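Local coordinates for NBS-LRR class disease resistance protein (Oryza sativa subsp. japonica, PDB 6FU9) that probably acts in rice immunity as the heavy-metal-associated-like domain of an NLR receptor that binds a pathogen effector, at residues Lys8-Ile13 and Met71-Ser76. Numbering follows the deposited sequence.
Sequences KIVFKI and MFLEVS
Lys8 (chi1 -177°) and Glu74 (chi1 171°) both carry CG anti to the backbone N and run on extended, crossing obliquely over Val10's side of the sheet, while Phe11 and Phe72 each tuck CG beside the backbone N, so the two side chains run alongside each other in the same direction. Phe11 CE1 sits over one face of the Phe72 ring, offset toward the rim and 3.5 Å from Phe72 CE1, with the planes tilted by 43°. Ile9 CG2 also reaches Phe72 CE1, at 3.8 Å, and Phe11 continues onto Leu59 and Val60 of helix 56-66.

The two strands run antiparallel, and a classic beta bulge breaks their register. Val10 O takes two backbone N-H groups, from Leu73 N at 2.8 Å and from Glu74 N at 3.1 Å, both in the carbonyl plane. The extra residue turns Leu73 toward the partner strand, where its CD2 meets Val10 CG1 at 3.9 Å and also packs on Lys12 CG. In the four-stranded antiparallel sheet of this βαββαβ, ferredoxin-like fold, 7-12 is an inner strand and 71-77 an edge. Glu74 and Val75 pair with a strand of the other protein, carrying the sheet across the interface.

On the face shared with Val10, Glu74 OE1 lies against Val10 CG2 and OE2 collects the polar partners. Ser76 OG donates to the anti lone pair of Glu74 OE2 at 2.7 Å, fixing the carboxylate from its own strand. Lys8 NZ stops 4.5 Å from Glu74 OE2, too far for a salt bridge; a water that accepts from the ammonium bridges the two, and the nearby positive charge would tend to keep Glu74 ionised. Lys12 bends at chi2 and chi3, sending NZ away to salt bridges with Asp45 and an acidic side chain of the other protein.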
ATOM      1  N   LYS A   8       2.985   5.411  -7.107  1.00 12.30           N
ATOM      2  CA  LYS A   8       2.891   4.211  -6.264  1.00 12.93           C
ATOM      3  C   LYS A   8       1.513   3.709  -6.297  1.00 13.37           C
ATOM      4  O   LYS A   8       0.542   4.446  -5.941  1.00 17.91           O
ATOM      5  CB  LYS A   8       3.312   4.542  -4.842  1.00 15.05           C
ATOM      6  CG  LYS A   8       3.308   3.342  -3.913  1.00 16.60           C
ATOM      7  CD  LYS A   8       3.862   3.748  -2.540  1.00 20.07           C
ATOM      8  CE  LYS A   8       3.843   2.687  -1.528  1.00 22.55           C
ATOM      9  NZ  LYS A   8       4.420   3.302  -0.319  1.00 22.18           N
ATOM     10  N   ILE A   9       1.293   2.467  -6.770  1.00 12.49           N
ATOM     11  CA  ILE A   9       0.009   1.863  -6.891  1.00 12.51           C
ATOM     12  C   ILE A   9       0.037   0.558  -6.099  1.00 12.72           C
ATOM     13  O   ILE A   9       0.947  -0.257  -6.294  1.00 14.74           O
ATOM     14  CB  ILE A   9      -0.347   1.514  -8.327  1.00 14.64           C
ATOM     15  CG1 ILE A   9      -0.261   2.753  -9.248  1.00 16.46           C
ATOM     16  CG2 ILE A   9      -1.721   0.901  -8.389  1.00 18.43           C
ATOM     17  CD1 ILE A   9      -0.229   2.449 -10.700  1.00 27.56           C
ATOM     18  N   VAL A  10      -0.911   0.369  -5.207  1.00 12.40           N
ATOM     19  CA  VAL A  10      -0.988  -0.880  -4.419  1.00 13.09           C
ATOM     20  C   VAL A  10      -2.264  -1.588  -4.761  1.00 12.32           C
ATOM     21  O   VAL A  10      -3.366  -0.957  -4.697  1.00 13.73           O
ATOM     22  CB  VAL A  10      -0.901  -0.621  -2.923  1.00 13.95           C
ATOM     23  CG1 VAL A  10      -0.826  -1.977  -2.147  1.00 15.48           C
ATOM     24  CG2 VAL A  10       0.282   0.244  -2.543  1.00 15.93           C
ATOM     25  N   PHE A  11      -2.149  -2.874  -5.098  1.00 13.10           N
ATOM     26  CA  PHE A  11      -3.284  -3.747  -5.318  1.00 14.09           C
ATOM     27  C   PHE A  11      -3.396  -4.740  -4.156  1.00 14.20           C
ATOM     28  O   PHE A  11      -2.369  -5.109  -3.566  1.00 16.60           O
ATOM     29  CB  PHE A  11      -3.169  -4.528  -6.612  1.00 14.07           C
ATOM     30  CG  PHE A  11      -3.083  -3.694  -7.855  1.00 13.92           C
ATOM     31  CD1 PHE A  11      -4.232  -3.147  -8.403  1.00 15.22           C
ATOM     32  CD2 PHE A  11      -1.894  -3.445  -8.489  1.00 15.62           C
ATOM     33  CE1 PHE A  11      -4.191  -2.379  -9.563  1.00 16.43           C
ATOM     34  CE2 PHE A  11      -1.831  -2.679  -9.634  1.00 16.62           C
ATOM     35  CZ  PHE A  11      -2.990  -2.157 -10.171  1.00 16.13           C
ATOM     36  N   LYS A  12      -4.616  -5.146  -3.859  1.00 14.60           N
ATOM     37  CA  LYS A  12      -4.884  -6.325  -3.016  1.00 15.58           C
ATOM     38  C   LYS A  12      -5.361  -7.405  -3.942  1.00 15.78           C
ATOM     39  O   LYS A  12      -6.333  -7.242  -4.692  1.00 17.70           O
ATOM     40  CB  LYS A  12      -5.876  -5.959  -1.925  1.00 18.85           C
ATOM     41  CG  LYS A  12      -5.257  -5.167  -0.759  1.00 22.84           C
ATOM     42  CD  LYS A  12      -4.482  -5.965   0.326  1.00 25.89           C
ATOM     43  CE  LYS A  12      -5.428  -6.551   1.344  1.00 23.87           C
ATOM     44  NZ  LYS A  12      -4.758  -7.417   2.324  1.00 25.84           N
ATOM     45  N   ILE A  13      -4.661  -8.568  -3.918  1.00 16.07           N
ATOM     46  CA  ILE A  13      -5.016  -9.710  -4.802  1.00 17.68           C
ATOM     47  C   ILE A  13      -4.921 -10.905  -3.931  1.00 20.18           C
ATOM     48  O   ILE A  13      -3.810 -11.310  -3.565  1.00 24.38           O
ATOM     49  CB  ILE A  13      -4.087  -9.846  -6.019  1.00 20.56           C
ATOM     50  CG1 ILE A  13      -3.740  -8.495  -6.657  1.00 21.62           C
ATOM     51  CG2 ILE A  13      -4.704 -10.790  -7.018  1.00 23.06           C
ATOM     52  CD1 ILE A  13      -2.884  -8.571  -7.905  1.00 24.90           C
ATOM     53  N   MET A  71      -7.980  -5.785  -6.682  1.00 15.71           N
ATOM     54  CA  MET A  71      -8.619  -4.510  -6.348  1.00 17.26           C
ATOM     55  C   MET A  71      -7.544  -3.467  -6.047  1.00 15.20           C
ATOM     56  O   MET A  71      -6.505  -3.769  -5.435  1.00 15.80           O
ATOM     57  CB  MET A  71      -9.550  -4.637  -5.167  1.00 21.20           C
ATOM     58  CG  MET A  71     -10.686  -5.649  -5.426  1.00 25.43           C
ATOM     59  SD  MET A  71     -11.900  -5.045  -6.648  1.00 32.99           S
ATOM     60  CE  MET A  71     -12.791  -3.879  -5.601  1.00 37.34           C
ATOM     61  N   PHE A  72      -7.822  -2.226  -6.377  1.00 14.86           N
ATOM     62  CA  PHE A  72      -6.968  -1.142  -5.923  1.00 14.12           C
ATOM     63  C   PHE A  72      -7.083  -0.952  -4.425  1.00 14.64           C
ATOM     64  O   PHE A  72      -8.205  -0.874  -3.881  1.00 16.66           O
ATOM     65  CB  PHE A  72      -7.296   0.174  -6.619  1.00 14.57           C
ATOM     66  CG  PHE A  72      -6.877   0.276  -8.057  1.00 15.65           C
ATOM     67  CD1 PHE A  72      -5.672   0.795  -8.373  1.00 16.59           C
ATOM     68  CD2 PHE A  72      -7.745  -0.047  -9.089  1.00 16.21           C
ATOM     69  CE1 PHE A  72      -5.302   0.987  -9.707  1.00 18.67           C
ATOM     70  CE2 PHE A  72      -7.390   0.152 -10.392  1.00 17.16           C
ATOM     71  CZ  PHE A  72      -6.143   0.632 -10.717  1.00 18.51           C
ATOM     72  N   LEU A  73      -5.953  -0.785  -3.747  1.00 13.49           N
ATOM     73  CA  LEU A  73      -5.876  -0.378  -2.355  1.00 13.48           C
ATOM     74  C   LEU A  73      -5.408   1.047  -2.198  1.00 13.26           C
ATOM     75  O   LEU A  73      -5.873   1.746  -1.295  1.00 13.38           O
ATOM     76  CB  LEU A  73      -4.959  -1.368  -1.545  1.00 13.76           C
ATOM     77  CG  LEU A  73      -4.654  -0.992  -0.080  1.00 17.94           C
ATOM     78  CD1 LEU A  73      -5.904  -0.954   0.772  1.00 21.33           C
ATOM     79  CD2 LEU A  73      -3.650  -2.012   0.516  1.00 22.39           C
ATOM     80  N   GLU A  74      -4.422   1.434  -2.991  1.00 13.10           N
ATOM     81  CA  GLU A  74      -3.869   2.775  -2.860  1.00 13.14           C
ATOM     82  C   GLU A  74      -3.381   3.292  -4.188  1.00 13.24           C
ATOM     83  O   GLU A  74      -2.820   2.550  -5.014  1.00 14.23           O
ATOM     84  CB  GLU A  74      -2.676   2.724  -1.890  1.00 14.01           C
ATOM     85  CG  GLU A  74      -1.881   4.014  -1.831  1.00 16.14           C
ATOM     86  CD  GLU A  74      -0.653   3.871  -0.973  1.00 16.34           C
ATOM     87  OE1 GLU A  74      -0.573   2.952  -0.151  1.00 18.62           O
ATOM     88  OE2 GLU A  74       0.253   4.760  -1.102  1.00 17.66           O
ATOM     89  N   VAL A  75      -3.590   4.603  -4.367  1.00 12.94           N
ATOM     90  CA  VAL A  75      -2.944   5.328  -5.460  1.00 12.92           C
ATOM     91  C   VAL A  75      -2.292   6.570  -4.842  1.00 12.78           C
ATOM     92  O   VAL A  75      -2.987   7.348  -4.171  1.00 13.29           O
ATOM     93  CB  VAL A  75      -3.968   5.731  -6.556  1.00 15.27           C
ATOM     94  CG1 VAL A  75      -3.334   6.551  -7.626  1.00 18.56           C
ATOM     95  CG2 VAL A  75      -4.632   4.498  -7.158  1.00 17.65           C
ATOM     96  N   SER A  76      -0.998   6.751  -5.042  1.00 11.59           N
ATOM     97  CA  SER A  76      -0.307   7.885  -4.483  1.00 11.75           C
ATOM     98  C   SER A  76       0.894   8.231  -5.367  1.00 11.30           C
ATOM     99  O   SER A  76       1.236   7.486  -6.279  1.00 12.88           O
ATOM    100  CB  SER A  76       0.102   7.638  -3.054  1.00 13.06           C
ATOM    101  OG  SER A  76       1.012   6.562  -2.959  1.00 15.04           O
TER
HETATM  102  O   HOH W   1       2.382   4.892   0.559  1.00 17.13           O